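Local coordinates for beta-glucanase (Bacteroides thetaiotaomicron, PDB 6EUG), which probably hydrolyses beta-1,3-linked galactosides of arabinogalactan through its family 43 glycosidase domain, the C-terminal part of a longer protein that also carries a family 16 domain, at residues 120-125 / 145-150; 218-223 / 267-272; 236-241 / 251-256; 260-265 / 290-295; 334-339 / 350-355. All blocks are in the same frame, centred on the assembly; numbering follows the deposited sequence.

Contact 1 (120-125 / 145-150); sequences TGKFVM and VSDSPA
Phe123 and Ser146 face each other as an antiparallel hydrogen-bonded pair, Phe123 N giving its hydrogen to Ser146 O at 2.9 Å and Ser146 N returning one to Phe123 O at 3.0 Å. This is one end of the hairpin made by strands 122-130 and 140-146, the two middle strands of a four-stranded blade in the five-bladed beta-propeller of family 43 glycosidases. Val124 and Val145 follow as a non-hydrogen-bonded pair on the other face of the blade. Past Ser146 the chain leaves the sheet and folds over the ring of Phe123. Pro149 lies across one face of that ring, its CB 4.1 Å from the ring centroid in a CH-pi contact, and Pro149 CD comes within 3.6 Å of Phe123 CE1. The carbonyl oxygens of Ser146 and Asp147 sit at the ring edge, near its plane, and His53 adds an edge-to-face partner from outside the hairpin. Near the start of the strand, Lys122 bends at its second torsion (chi2 -63°) and then runs out beside Asp147. Its NZ forms a salt bridge with Asp147 OD1 at 2.9 Å, arriving 43° above the carboxylate plane. Lower on the same chain, Lys122 CB rests on Val145 CG2. The turn after the strand is tied by Ser146 OG, which donates to Ser148 O at 2.7 Å, in the carbonyl plane and on a lone pair.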
# COMPACT_ATOMS: atom_id res chain seq x y z
N THR A 120 -20.82 10.17 -0.61
CA THR A 120 -21.35 9.90 0.74
C THR A 120 -20.91 10.89 1.84
O THR A 120 -21.52 10.93 2.91
CB THR A 120 -20.94 8.50 1.24
OG1 THR A 120 -19.52 8.42 1.36
CG2 THR A 120 -21.46 7.43 0.30
N GLY A 121 -19.83 11.63 1.58
CA GLY A 121 -19.20 12.51 2.56
C GLY A 121 -18.48 11.75 3.68
O GLY A 121 -18.21 12.34 4.73
N LYS A 122 -18.17 10.47 3.48
CA LYS A 122 -17.47 9.67 4.52
C LYS A 122 -15.98 9.50 4.23
O LYS A 122 -15.56 9.47 3.06
CB LYS A 122 -18.09 8.28 4.61
CG LYS A 122 -19.60 8.23 4.79
CD LYS A 122 -20.02 8.85 6.10
CE LYS A 122 -21.48 8.54 6.41
NZ LYS A 122 -21.99 9.41 7.51
N PHE A 123 -15.20 9.27 5.30
CA PHE A 123 -13.79 8.84 5.18
C PHE A 123 -13.69 7.32 5.30
O PHE A 123 -14.19 6.74 6.24
CB PHE A 123 -12.94 9.51 6.24
CG PHE A 123 -12.91 11.01 6.11
CD1 PHE A 123 -13.93 11.79 6.67
CD2 PHE A 123 -11.90 11.64 5.39
CE1 PHE A 123 -13.92 13.18 6.52
CE2 PHE A 123 -11.90 13.03 5.24
CZ PHE A 123 -12.90 13.79 5.82
N VAL A 124 -13.01 6.70 4.31
CA VAL A 124 -12.95 5.26 4.22
C VAL A 124 -11.47 4.81 4.33
O VAL A 124 -10.63 5.22 3.51
CB VAL A 124 -13.55 4.77 2.89
CG1 VAL A 124 -13.52 3.25 2.83
CG2 VAL A 124 -14.98 5.33 2.72
N MET A 125 -11.19 3.99 5.35
CA MET A 125 -9.86 3.37 5.59
C MET A 125 -9.83 1.91 5.14
O MET A 125 -10.72 1.12 5.50
CB MET A 125 -9.51 3.42 7.08
CG MET A 125 -8.07 3.03 7.41
SD MET A 125 -7.74 2.95 9.19
CE MET A 125 -7.61 4.70 9.62
N VAL A 145 -14.84 2.99 8.56
CA VAL A 145 -15.47 4.25 8.10
C VAL A 145 -15.55 5.27 9.25
O VAL A 145 -15.70 4.88 10.41
CB VAL A 145 -16.85 3.96 7.46
CG1 VAL A 145 -17.90 3.54 8.49
CG2 VAL A 145 -17.36 5.17 6.65
N SER A 146 -15.39 6.56 8.93
CA SER A 146 -15.53 7.67 9.87
C SER A 146 -16.25 8.88 9.22
O SER A 146 -16.11 9.12 8.03
CB SER A 146 -14.15 8.15 10.33
OG SER A 146 -14.23 9.16 11.31
N ASP A 147 -16.98 9.65 10.05
CA ASP A 147 -17.51 10.95 9.66
C ASP A 147 -16.44 12.09 9.68
O ASP A 147 -16.62 13.13 9.02
CB ASP A 147 -18.67 11.34 10.61
CG ASP A 147 -19.92 10.49 10.44
OD1 ASP A 147 -19.99 9.58 9.59
OD2 ASP A 147 -20.88 10.75 11.19
N SER A 148 -15.35 11.88 10.42
CA SER A 148 -14.27 12.85 10.57
C SER A 148 -12.94 12.27 10.02
O SER A 148 -12.74 11.05 10.03
CB SER A 148 -14.08 13.21 12.06
OG SER A 148 -13.65 12.07 12.82
N PRO A 149 -12.01 13.14 9.58
CA PRO A 149 -10.73 12.59 9.08
C PRO A 149 -9.92 11.86 10.19
O PRO A 149 -9.37 10.81 9.93
CB PRO A 149 -10.00 13.85 8.52
CG PRO A 149 -10.67 15.01 9.17
CD PRO A 149 -12.12 14.59 9.30
N ALA A 150 -9.89 12.40 11.42
CA ALA A 150 -9.02 11.84 12.48
C ALA A 150 -9.59 10.63 13.19
O ALA A 150 -8.83 9.91 13.88
CB ALA A 150 -8.63 12.92 13.48

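Contact 2 (218-223 / 267-272); sequences FVDDDG and IFKKEG
Phe218 and Ile267 lie on strands that run almost in the same direction, 8° apart, with their CA atoms separated by 7.2 Å, so side chains rather than backbone bonds join the two segments. Strands 215-219 and 265-270 are the first strands of two successive blades in the five-bladed beta-propeller of the family 43 domain, and the contact is a seam between those blades. Phe218 spans it. With CG anti to the backbone N (chi1 -173°), its side chain reaches across to the other strand: CB meets Ile267 CG2 at 3.8 Å, and at the far end of the ring CZ meets Lys269 CB, also at 3.8 Å. Met297, from a loop, packs against both Phe218 and Ile267. Beyond the aromatic ring the seam turns polar. Strand 215-219 gives way to a type I turn from Asp220 to Gly223, closed by Gly223 N bonding to Asp220 O, and this places two carboxylates before Lys269. The lysine is fully extended and crosses both acids at about a right angle. Asp220 is held chiefly from outside, its OD2 hydrogen-bonded to Tyr274 OH, which also bonds to Lys269 NZ. Asp220 OD1 is only a weak partner of Lys269 NZ at 3.5 Å. The stronger salt bridge is at the exposed end, where Lys269 NZ meets Asp221 OD2 at 3.0 Å from 43° above the carboxylate plane.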
# COMPACT_ATOMS: atom_id res chain seq x y z
N PHE A 218 -6.30 4.30 -4.63
CA PHE A 218 -6.21 5.46 -5.53
C PHE A 218 -7.59 5.90 -5.99
O PHE A 218 -8.36 5.06 -6.46
CB PHE A 218 -5.32 5.20 -6.76
CG PHE A 218 -5.07 6.44 -7.60
CD1 PHE A 218 -4.20 7.43 -7.16
CD2 PHE A 218 -5.73 6.64 -8.79
CE1 PHE A 218 -3.99 8.58 -7.89
CE2 PHE A 218 -5.52 7.79 -9.54
CZ PHE A 218 -4.65 8.76 -9.10
N VAL A 219 -7.89 7.19 -5.82
CA VAL A 219 -9.12 7.80 -6.37
C VAL A 219 -8.83 8.47 -7.73
O VAL A 219 -8.03 9.44 -7.83
CB VAL A 219 -9.76 8.85 -5.41
CG1 VAL A 219 -11.06 9.41 -6.04
CG2 VAL A 219 -10.05 8.27 -4.04
N ASP A 220 -9.47 7.96 -8.76
CA ASP A 220 -9.25 8.45 -10.13
C ASP A 220 -10.10 9.71 -10.42
O ASP A 220 -10.94 10.14 -9.59
CB ASP A 220 -9.55 7.31 -11.10
CG ASP A 220 -8.75 7.38 -12.40
OD1 ASP A 220 -7.99 8.34 -12.65
OD2 ASP A 220 -8.98 6.48 -13.23
N ASP A 221 -9.86 10.32 -11.57
CA ASP A 221 -10.48 11.60 -11.92
C ASP A 221 -11.99 11.52 -12.21
O ASP A 221 -12.69 12.53 -12.10
CB ASP A 221 -9.65 12.36 -12.99
CG ASP A 221 -9.34 11.53 -14.21
OD1 ASP A 221 -9.92 10.41 -14.37
OD2 ASP A 221 -8.51 12.00 -15.01
N ASP A 222 -12.49 10.31 -12.48
CA ASP A 222 -13.93 10.03 -12.62
C ASP A 222 -14.65 9.68 -11.30
O ASP A 222 -15.81 9.27 -11.34
CB ASP A 222 -14.13 8.91 -13.64
CG ASP A 222 -13.44 7.60 -13.26
OD1 ASP A 222 -12.76 7.52 -12.20
OD2 ASP A 222 -13.62 6.63 -14.04
N GLY A 223 -13.94 9.77 -10.17
CA GLY A 223 -14.49 9.43 -8.85
C GLY A 223 -14.45 7.94 -8.53
O GLY A 223 -14.78 7.55 -7.41
N ILE A 267 1.36 4.94 -5.89
CA ILE A 267 0.78 5.30 -7.21
C ILE A 267 0.37 6.76 -7.32
O ILE A 267 -0.08 7.34 -6.33
CB ILE A 267 -0.41 4.39 -7.57
CG1 ILE A 267 -0.90 4.61 -9.03
CG2 ILE A 267 -1.56 4.52 -6.57
CD1 ILE A 267 -1.81 3.50 -9.54
N PHE A 268 0.53 7.33 -8.51
CA PHE A 268 0.00 8.65 -8.87
C PHE A 268 -0.34 8.72 -10.35
O PHE A 268 0.03 7.83 -11.14
CB PHE A 268 0.95 9.82 -8.46
CG PHE A 268 2.22 9.94 -9.28
CD1 PHE A 268 3.30 9.11 -9.04
CD2 PHE A 268 2.37 10.98 -10.21
CE1 PHE A 268 4.49 9.24 -9.74
CE2 PHE A 268 3.57 11.11 -10.95
CZ PHE A 268 4.63 10.23 -10.70
N LYS A 269 -1.05 9.80 -10.72
CA LYS A 269 -1.43 10.06 -12.11
C LYS A 269 -1.02 11.48 -12.45
O LYS A 269 -1.28 12.40 -11.65
CB LYS A 269 -2.94 9.85 -12.34
CG LYS A 269 -3.42 10.10 -13.76
CD LYS A 269 -4.92 9.90 -13.89
CE LYS A 269 -5.34 9.89 -15.37
NZ LYS A 269 -6.78 9.67 -15.61
N LYS A 270 -0.38 11.65 -13.62
CA LYS A 270 0.07 12.96 -14.11
C LYS A 270 -0.18 13.11 -15.60
O LYS A 270 0.36 12.33 -16.40
CB LYS A 270 1.58 13.17 -13.79
CG LYS A 270 2.16 14.52 -14.26
CD LYS A 270 3.61 14.67 -13.78
CE LYS A 270 4.25 16.00 -14.18
NZ LYS A 270 4.76 15.92 -15.58
N GLU A 271 -0.94 14.14 -15.99
CA GLU A 271 -1.20 14.44 -17.41
C GLU A 271 -1.65 13.21 -18.21
O GLU A 271 -1.14 12.92 -19.29
CB GLU A 271 0.04 15.10 -18.02
CG GLU A 271 0.35 16.42 -17.35
CD GLU A 271 1.58 17.12 -17.87
OE1 GLU A 271 2.57 16.47 -18.25
OE2 GLU A 271 1.55 18.35 -17.88
N GLY A 272 -2.60 12.45 -17.63
CA GLY A 272 -3.13 11.25 -18.27
C GLY A 272 -2.49 9.90 -18.02
O GLY A 272 -3.11 8.86 -18.33

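Contact 3 (236-241 / 251-256); sequences TLQIAE and GKYIRI
Ile239 and Ile254 exchange backbone hydrogen bonds, Ile239 N to Ile254 O at 3.0 Å and Ile254 N to Ile239 O at 2.9 Å, in an antiparallel ladder that continues through Leu237 with Ile256. Strands 236-242 and 252-256 are the last two of a propeller blade. On the isoleucine face, Ile256 CG1 packs against Leu237 CB at 3.8 Å, and Ile256 CD1 reaches Ile239 CD1. On the other face, Gln238 lies alongside Tyr253, its OE1 3.4 Å from Tyr253 CE2 and the amide turned 40° from the ring. Further out, Tyr229 OH holds Gln238 OE1, and Ala165 O holds Tyr253 OH. Arg255, bent at chi3 (-74°), is fixed by a salt bridge to Glu232, which also binds Thr236 OG1 and Gln238 NE2, and by the carbonyls of Ile196 and Ala197. One face is therefore apolar, while the other buries amide, hydroxyl and guanidinium groups whose bonds are met by surrounding residues, with Glu232 probably balancing the arginine's charge.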
# COMPACT_ATOMS: atom_id res chain seq x y z
N THR A 236 2.11 -11.74 -7.45
CA THR A 236 1.43 -11.06 -8.58
C THR A 236 0.68 -9.87 -8.02
O THR A 236 0.02 -10.00 -6.96
CB THR A 236 0.43 -12.05 -9.24
OG1 THR A 236 1.12 -13.25 -9.65
CG2 THR A 236 -0.27 -11.41 -10.45
N LEU A 237 0.73 -8.70 -8.71
CA LEU A 237 -0.09 -7.54 -8.30
C LEU A 237 -1.51 -7.66 -8.89
O LEU A 237 -1.66 -8.12 -10.03
CB LEU A 237 0.47 -6.23 -8.79
CG LEU A 237 1.70 -5.67 -8.08
CD1 LEU A 237 2.23 -4.52 -8.91
CD2 LEU A 237 1.33 -5.20 -6.67
N GLN A 238 -2.52 -7.26 -8.11
CA GLN A 238 -3.89 -7.12 -8.63
C GLN A 238 -4.44 -5.71 -8.39
O GLN A 238 -4.04 -5.05 -7.41
CB GLN A 238 -4.82 -8.22 -8.08
CG GLN A 238 -4.46 -9.63 -8.56
CD GLN A 238 -5.33 -10.74 -7.98
OE1 GLN A 238 -6.32 -10.46 -7.28
NE2 GLN A 238 -4.96 -12.03 -8.24
N ILE A 239 -5.29 -5.24 -9.32
CA ILE A 239 -5.94 -3.92 -9.25
C ILE A 239 -7.43 -4.16 -9.37
O ILE A 239 -7.86 -4.69 -10.41
CB ILE A 239 -5.49 -2.97 -10.39
CG1 ILE A 239 -3.96 -2.85 -10.39
CG2 ILE A 239 -6.17 -1.61 -10.26
CD1 ILE A 239 -3.37 -1.90 -11.43
N ALA A 240 -8.18 -3.80 -8.32
CA ALA A 240 -9.63 -4.09 -8.19
C ALA A 240 -10.46 -2.81 -8.01
O ALA A 240 -10.21 -2.01 -7.10
CB ALA A 240 -9.88 -5.02 -7.02
N GLU A 241 -11.46 -2.63 -8.87
CA GLU A 241 -12.42 -1.54 -8.73
C GLU A 241 -13.27 -1.64 -7.43
O GLU A 241 -13.81 -2.71 -7.12
CB GLU A 241 -13.32 -1.56 -9.96
CG GLU A 241 -14.33 -0.42 -10.06
CD GLU A 241 -15.35 -0.62 -11.16
OE1 GLU A 241 -15.98 -1.72 -11.24
OE2 GLU A 241 -15.55 0.33 -11.95
N GLY A 251 -16.15 -6.73 -8.37
CA GLY A 251 -15.87 -7.93 -9.16
C GLY A 251 -14.98 -7.70 -10.36
O GLY A 251 -14.48 -8.68 -10.96
N LYS A 252 -14.77 -6.44 -10.73
CA LYS A 252 -13.95 -6.09 -11.89
C LYS A 252 -12.52 -5.86 -11.39
O LYS A 252 -12.29 -5.00 -10.51
CB LYS A 252 -14.51 -4.84 -12.58
CG LYS A 252 -13.80 -4.44 -13.85
CD LYS A 252 -14.16 -3.05 -14.36
CE LYS A 252 -15.62 -2.91 -14.71
NZ LYS A 252 -15.78 -1.72 -15.61
N TYR A 253 -11.58 -6.65 -11.91
CA TYR A 253 -10.16 -6.54 -11.54
C TYR A 253 -9.24 -7.10 -12.60
O TYR A 253 -9.68 -7.93 -13.41
CB TYR A 253 -9.85 -7.23 -10.20
CG TYR A 253 -9.82 -8.76 -10.13
CD1 TYR A 253 -10.99 -9.51 -10.16
CD2 TYR A 253 -8.60 -9.47 -9.94
CE1 TYR A 253 -10.98 -10.90 -10.04
CE2 TYR A 253 -8.56 -10.86 -9.82
CZ TYR A 253 -9.75 -11.58 -9.86
OH TYR A 253 -9.70 -12.97 -9.74
N ILE A 254 -7.97 -6.67 -12.55
CA ILE A 254 -6.90 -7.22 -13.41
C ILE A 254 -5.73 -7.78 -12.55
O ILE A 254 -5.59 -7.44 -11.36
CB ILE A 254 -6.38 -6.22 -14.47
CG1 ILE A 254 -5.65 -5.00 -13.83
CG2 ILE A 254 -7.52 -5.82 -15.39
CD1 ILE A 254 -4.85 -4.12 -14.78
N ARG A 255 -4.89 -8.59 -13.18
CA ARG A 255 -3.65 -9.08 -12.57
C ARG A 255 -2.48 -8.71 -13.49
O ARG A 255 -2.58 -8.80 -14.72
CB ARG A 255 -3.74 -10.60 -12.29
CG ARG A 255 -3.77 -11.52 -13.51
CD ARG A 255 -4.03 -12.98 -13.12
NE ARG A 255 -2.89 -13.67 -12.50
CZ ARG A 255 -1.99 -14.41 -13.13
NH1 ARG A 255 -2.03 -14.59 -14.44
NH2 ARG A 255 -1.04 -15.03 -12.41
N ILE A 256 -1.38 -8.24 -12.89
CA ILE A 256 -0.23 -7.75 -13.64
C ILE A 256 1.08 -8.24 -13.03
O ILE A 256 1.18 -8.52 -11.82
CB ILE A 256 -0.21 -6.20 -13.79
CG1 ILE A 256 -0.26 -5.51 -12.40
CG2 ILE A 256 -1.37 -5.72 -14.68
CD1 ILE A 256 -0.04 -4.00 -12.46
O HOH W 1 -13.29 -5.32 -7.93

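Contact 4 (260-265 / 290-295); sequences GHNEAP and RLLTAD
Arg290 passes over the amide of Asn262, the two flat groups turned 75° against each other. Its NH1 donates to Asn262 OD1 at 2.9 Å; the oxygen lies in the guanidinium plane, but the nitrogen stands 75° above the amide plane and so does not use a lone pair. The chain gets there through an unusual second torsion (chi2 93°), which swings CD to within 3.5 Å of the same Asn262 OD1. A second bond runs from Arg290 NH1 to Gly260 O at 3.0 Å and is almost perfectly straight, so both N-H groups of this nitrogen are spent on the 260-265 segment. Asn262 OD1 has a further partner in Thr278 OG1. The segment belongs to the link that leaves the last strand of one propeller blade, 252-256, and enters the first strand of the next, 265-270; Arg290 stands on the third strand of that next blade, which thus grips the chain leading into it. Near the other end of the link, Ala264 N bonds to Asp214, a residue of the glucoimidazole pocket, and the His261 side chain is about 9 Å from that ligand. Leu292, two residues further along the strand, brings its CD1 to 4.5 Å from Asn262 OD1. A water in the guanidinium plane accepts from Arg290 NH2 at 2.9 Å and donates to Gly260 O at 3.1 Å.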
# COMPACT_ATOMS: atom_id res chain seq x y z
N GLY A 260 6.40 -11.63 -10.59
CA GLY A 260 7.35 -10.52 -10.40
C GLY A 260 7.71 -10.11 -8.97
O GLY A 260 8.69 -9.35 -8.76
N HIS A 261 6.92 -10.57 -7.99
CA HIS A 261 7.18 -10.30 -6.57
C HIS A 261 7.25 -8.78 -6.26
O HIS A 261 8.09 -8.32 -5.47
CB HIS A 261 8.51 -10.99 -6.14
CG HIS A 261 8.35 -12.13 -5.18
ND1 HIS A 261 9.33 -13.09 -5.02
CD2 HIS A 261 7.37 -12.43 -4.30
CE1 HIS A 261 8.94 -13.95 -4.10
NE2 HIS A 261 7.76 -13.56 -3.64
N ASN A 262 6.38 -7.99 -6.88
CA ASN A 262 6.25 -6.57 -6.56
C ASN A 262 5.43 -6.37 -5.28
O ASN A 262 4.39 -7.01 -5.10
CB ASN A 262 5.57 -5.82 -7.72
CG ASN A 262 6.46 -5.72 -8.95
OD1 ASN A 262 7.40 -4.85 -9.01
ND2 ASN A 262 6.20 -6.57 -9.94
N GLU A 263 5.90 -5.43 -4.46
CA GLU A 263 5.39 -5.19 -3.10
C GLU A 263 5.30 -3.69 -2.80
O GLU A 263 5.66 -2.87 -3.64
CB GLU A 263 6.30 -5.89 -2.07
CG GLU A 263 6.73 -7.32 -2.43
CD GLU A 263 5.60 -8.32 -2.69
OE1 GLU A 263 4.49 -8.23 -2.13
OE2 GLU A 263 5.83 -9.25 -3.49
N ALA A 264 4.75 -3.32 -1.64
CA ALA A 264 4.78 -1.92 -1.20
C ALA A 264 4.38 -0.89 -2.28
O ALA A 264 5.09 0.10 -2.49
CB ALA A 264 6.15 -1.59 -0.64
N PRO A 265 3.23 -1.11 -2.93
CA PRO A 265 2.87 -0.20 -4.06
C PRO A 265 2.54 1.24 -3.65
O PRO A 265 1.86 1.47 -2.61
CB PRO A 265 1.62 -0.88 -4.65
CG PRO A 265 1.03 -1.58 -3.48
CD PRO A 265 2.22 -2.17 -2.77
N ARG A 290 11.23 -0.57 -8.44
CA ARG A 290 10.74 -0.71 -9.81
C ARG A 290 9.79 0.47 -10.10
O ARG A 290 9.08 0.97 -9.18
CB ARG A 290 9.98 -2.04 -10.00
CG ARG A 290 10.77 -3.31 -9.63
CD ARG A 290 10.59 -3.80 -8.20
NE ARG A 290 11.36 -5.03 -8.00
CZ ARG A 290 10.92 -6.28 -8.13
NH1 ARG A 290 9.66 -6.56 -8.45
NH2 ARG A 290 11.78 -7.26 -7.94
N LEU A 291 9.77 0.89 -11.37
CA LEU A 291 8.78 1.84 -11.90
C LEU A 291 7.86 1.14 -12.90
O LEU A 291 8.34 0.50 -13.83
CB LEU A 291 9.46 3.03 -12.58
CG LEU A 291 8.58 4.13 -13.15
CD1 LEU A 291 7.76 4.77 -12.02
CD2 LEU A 291 9.39 5.18 -13.89
N LEU A 292 6.54 1.26 -12.68
CA LEU A 292 5.53 0.66 -13.55
C LEU A 292 4.64 1.76 -14.14
O LEU A 292 4.37 2.76 -13.45
CB LEU A 292 4.72 -0.37 -12.82
CG LEU A 292 5.46 -1.30 -11.81
CD1 LEU A 292 4.47 -2.15 -11.03
CD2 LEU A 292 6.47 -2.20 -12.52
N THR A 293 4.17 1.59 -15.37
CA THR A 293 3.31 2.61 -16.02
C THR A 293 2.20 2.02 -16.90
O THR A 293 2.37 0.91 -17.49
CB THR A 293 4.18 3.63 -16.80
OG1 THR A 293 3.41 4.76 -17.26
CG2 THR A 293 4.85 2.97 -18.01
N ALA A 294 1.10 2.77 -16.99
CA ALA A 294 -0.02 2.48 -17.89
C ALA A 294 -0.72 3.76 -18.35
O ALA A 294 -0.65 4.81 -17.67
CB ALA A 294 -1.04 1.55 -17.24
N ASP A 295 -1.41 3.65 -19.49
CA ASP A 295 -2.28 4.75 -19.97
C ASP A 295 -3.77 4.61 -19.65
O ASP A 295 -4.59 5.44 -20.10
CB ASP A 295 -2.07 5.00 -21.49
CG ASP A 295 -0.64 5.49 -21.83
OD1 ASP A 295 0.07 6.01 -20.96
OD2 ASP A 295 -0.21 5.36 -23.00
O HOH W 2 11.59 -10.19 -8.02

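Contact 5 (334-339 / 350-355); sequences FFMADM and YIWLPV
Met336 runs alongside Trp352 on a non-hydrogen-bonded pair of the antiparallel hairpin 332-339/349-357, neighbouring strands of the last blade of the five-bladed propeller. Its CB starts 3.9 Å from Trp352 CD1. CG then lies over the face of the five-membered ring, 3.8 Å from its centroid and 16° off the normal, a CH-pi contact. SD stays above the same face at 4.5 Å from that centroid, a Met-aromatic contact. At the last bond the chain bends (chi3 52°) and carries CE toward the benzo ring, where it meets Trp352 CZ2 at 3.8 Å. Ile50 of the first blade touches both residues, and Trp35 meets Trp352 edge-to-face, so the pair lies where the last blade meets the first. On the same face, Asp338 OD1 sits at the edge of the Tyr350 ring; this oxygen is held by Gly47 N, and the Asp338 side chain is about 7 Å from the bound glucoimidazole. Next along the ladder, Ala337 and Ile351 exchange backbone hydrogen bonds, Ile351 N reaching Ala337 O at 2.9 Å. That carbonyl also takes a hydrogen from a water at 3.1 Å, and the water, in the indole plane, accepts from Trp352 NE1 at 3.0 Å.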
# COMPACT_ATOMS: atom_id res chain seq x y z
N PHE A 334 5.41 14.10 -4.21
CA PHE A 334 6.48 13.70 -3.27
C PHE A 334 6.41 12.23 -2.91
O PHE A 334 5.33 11.70 -2.68
CB PHE A 334 6.43 14.60 -1.99
CG PHE A 334 6.53 16.05 -2.33
CD1 PHE A 334 5.41 16.73 -2.82
CD2 PHE A 334 7.76 16.70 -2.32
CE1 PHE A 334 5.51 18.04 -3.27
CE2 PHE A 334 7.86 18.03 -2.74
CZ PHE A 334 6.74 18.71 -3.23
N PHE A 335 7.60 11.60 -2.92
CA PHE A 335 7.80 10.18 -2.64
C PHE A 335 7.99 10.00 -1.13
O PHE A 335 8.85 10.68 -0.54
CB PHE A 335 9.02 9.67 -3.42
CG PHE A 335 9.42 8.25 -3.12
CD1 PHE A 335 8.63 7.18 -3.58
CD2 PHE A 335 10.63 7.96 -2.48
CE1 PHE A 335 9.01 5.87 -3.37
CE2 PHE A 335 11.04 6.64 -2.28
CZ PHE A 335 10.21 5.59 -2.72
N MET A 336 7.18 9.13 -0.53
CA MET A 336 7.28 8.76 0.89
C MET A 336 7.69 7.29 1.00
O MET A 336 7.11 6.40 0.34
CB MET A 336 5.94 8.97 1.62
CG MET A 336 5.46 10.42 1.68
SD MET A 336 3.80 10.60 2.33
CE MET A 336 3.89 9.67 3.86
N ALA A 337 8.68 7.04 1.87
CA ALA A 337 9.16 5.70 2.14
C ALA A 337 9.45 5.52 3.62
O ALA A 337 9.62 6.51 4.35
CB ALA A 337 10.43 5.41 1.33
N ASP A 338 9.52 4.24 4.04
CA ASP A 338 9.96 3.83 5.39
C ASP A 338 11.42 3.38 5.36
O ASP A 338 11.85 2.76 4.36
CB ASP A 338 9.08 2.69 5.90
CG ASP A 338 7.66 3.12 6.09
OD1 ASP A 338 7.39 3.95 7.02
OD2 ASP A 338 6.81 2.65 5.31
N MET A 339 12.19 3.70 6.41
CA MET A 339 13.53 3.14 6.60
C MET A 339 13.47 2.18 7.81
O MET A 339 13.56 2.62 8.96
CB MET A 339 14.52 4.30 6.82
CG MET A 339 15.99 3.97 6.73
SD MET A 339 17.05 5.42 7.04
CE MET A 339 16.25 6.55 6.03
N TYR A 350 11.79 7.88 8.37
CA TYR A 350 10.98 8.26 7.20
C TYR A 350 11.87 8.91 6.14
O TYR A 350 12.74 9.75 6.47
CB TYR A 350 9.83 9.19 7.66
CG TYR A 350 9.04 8.62 8.82
CD1 TYR A 350 8.22 7.51 8.67
CD2 TYR A 350 9.11 9.21 10.08
CE1 TYR A 350 7.51 6.98 9.75
CE2 TYR A 350 8.43 8.69 11.16
CZ TYR A 350 7.61 7.60 10.99
OH TYR A 350 6.96 7.10 12.05
N ILE A 351 11.68 8.53 4.86
CA ILE A 351 12.35 9.18 3.72
C ILE A 351 11.29 9.87 2.87
O ILE A 351 10.41 9.20 2.34
CB ILE A 351 13.14 8.20 2.83
CG1 ILE A 351 14.28 7.55 3.62
CG2 ILE A 351 13.62 8.86 1.54
CD1 ILE A 351 14.73 6.24 3.02
N TRP A 352 11.35 11.21 2.79
CA TRP A 352 10.45 12.00 1.96
C TRP A 352 11.32 12.82 1.00
O TRP A 352 12.23 13.56 1.45
CB TRP A 352 9.56 12.92 2.80
CG TRP A 352 8.48 12.30 3.65
CD1 TRP A 352 8.33 10.98 4.02
CD2 TRP A 352 7.48 13.02 4.37
NE1 TRP A 352 7.24 10.85 4.86
CE2 TRP A 352 6.70 12.07 5.09
CE3 TRP A 352 7.12 14.37 4.44
CZ2 TRP A 352 5.61 12.44 5.89
CZ3 TRP A 352 6.01 14.73 5.25
CH2 TRP A 352 5.28 13.76 5.96
N LEU A 353 11.06 12.69 -0.31
CA LEU A 353 11.87 13.34 -1.36
C LEU A 353 10.95 13.81 -2.51
O LEU A 353 9.96 13.12 -2.84
CB LEU A 353 12.94 12.37 -1.93
CG LEU A 353 13.99 11.85 -0.92
CD1 LEU A 353 14.74 10.66 -1.49
CD2 LEU A 353 14.95 12.96 -0.53
N PRO A 354 11.22 14.97 -3.11
CA PRO A 354 10.45 15.39 -4.31
C PRO A 354 10.61 14.40 -5.48
O PRO A 354 11.70 13.83 -5.68
CB PRO A 354 11.10 16.75 -4.69
CG PRO A 354 11.82 17.18 -3.48
CD PRO A 354 12.31 15.94 -2.81
N VAL A 355 9.53 14.19 -6.21
CA VAL A 355 9.61 13.55 -7.52
C VAL A 355 9.95 14.59 -8.59
O VAL A 355 9.26 15.61 -8.75
CB VAL A 355 8.27 12.84 -7.87
CG1 VAL A 355 8.40 12.07 -9.18
CG2 VAL A 355 7.85 11.89 -6.75
O HOH W 3 6.94 7.92 5.18

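Overall arrangement
Contacts 1, 3 and 5 each join neighbouring antiparallel strands within one blade, whereas contact 2 bridges two blades and contact 4 secures the link between those same two. Contacts 3 and 5 are buried; contacts 1, 2 and 4 are only partly so, the first two with a lysine-aspartate salt bridge toward their exposed side. Contact 4 has its centre about 11 Å from that of the chain, and both its direct hydrogen bonds come from one arginine nitrogen. Contact 3 lies within the third blade, and contacts 2 and 4 tie that blade, or the chain leaving it, to the fourth; Leu237 CD1 of contact 3 packs 3.8 Å from Asn262 CB of contact 4. Contacts 3 and 5 lie on opposite sides of the chain's centre.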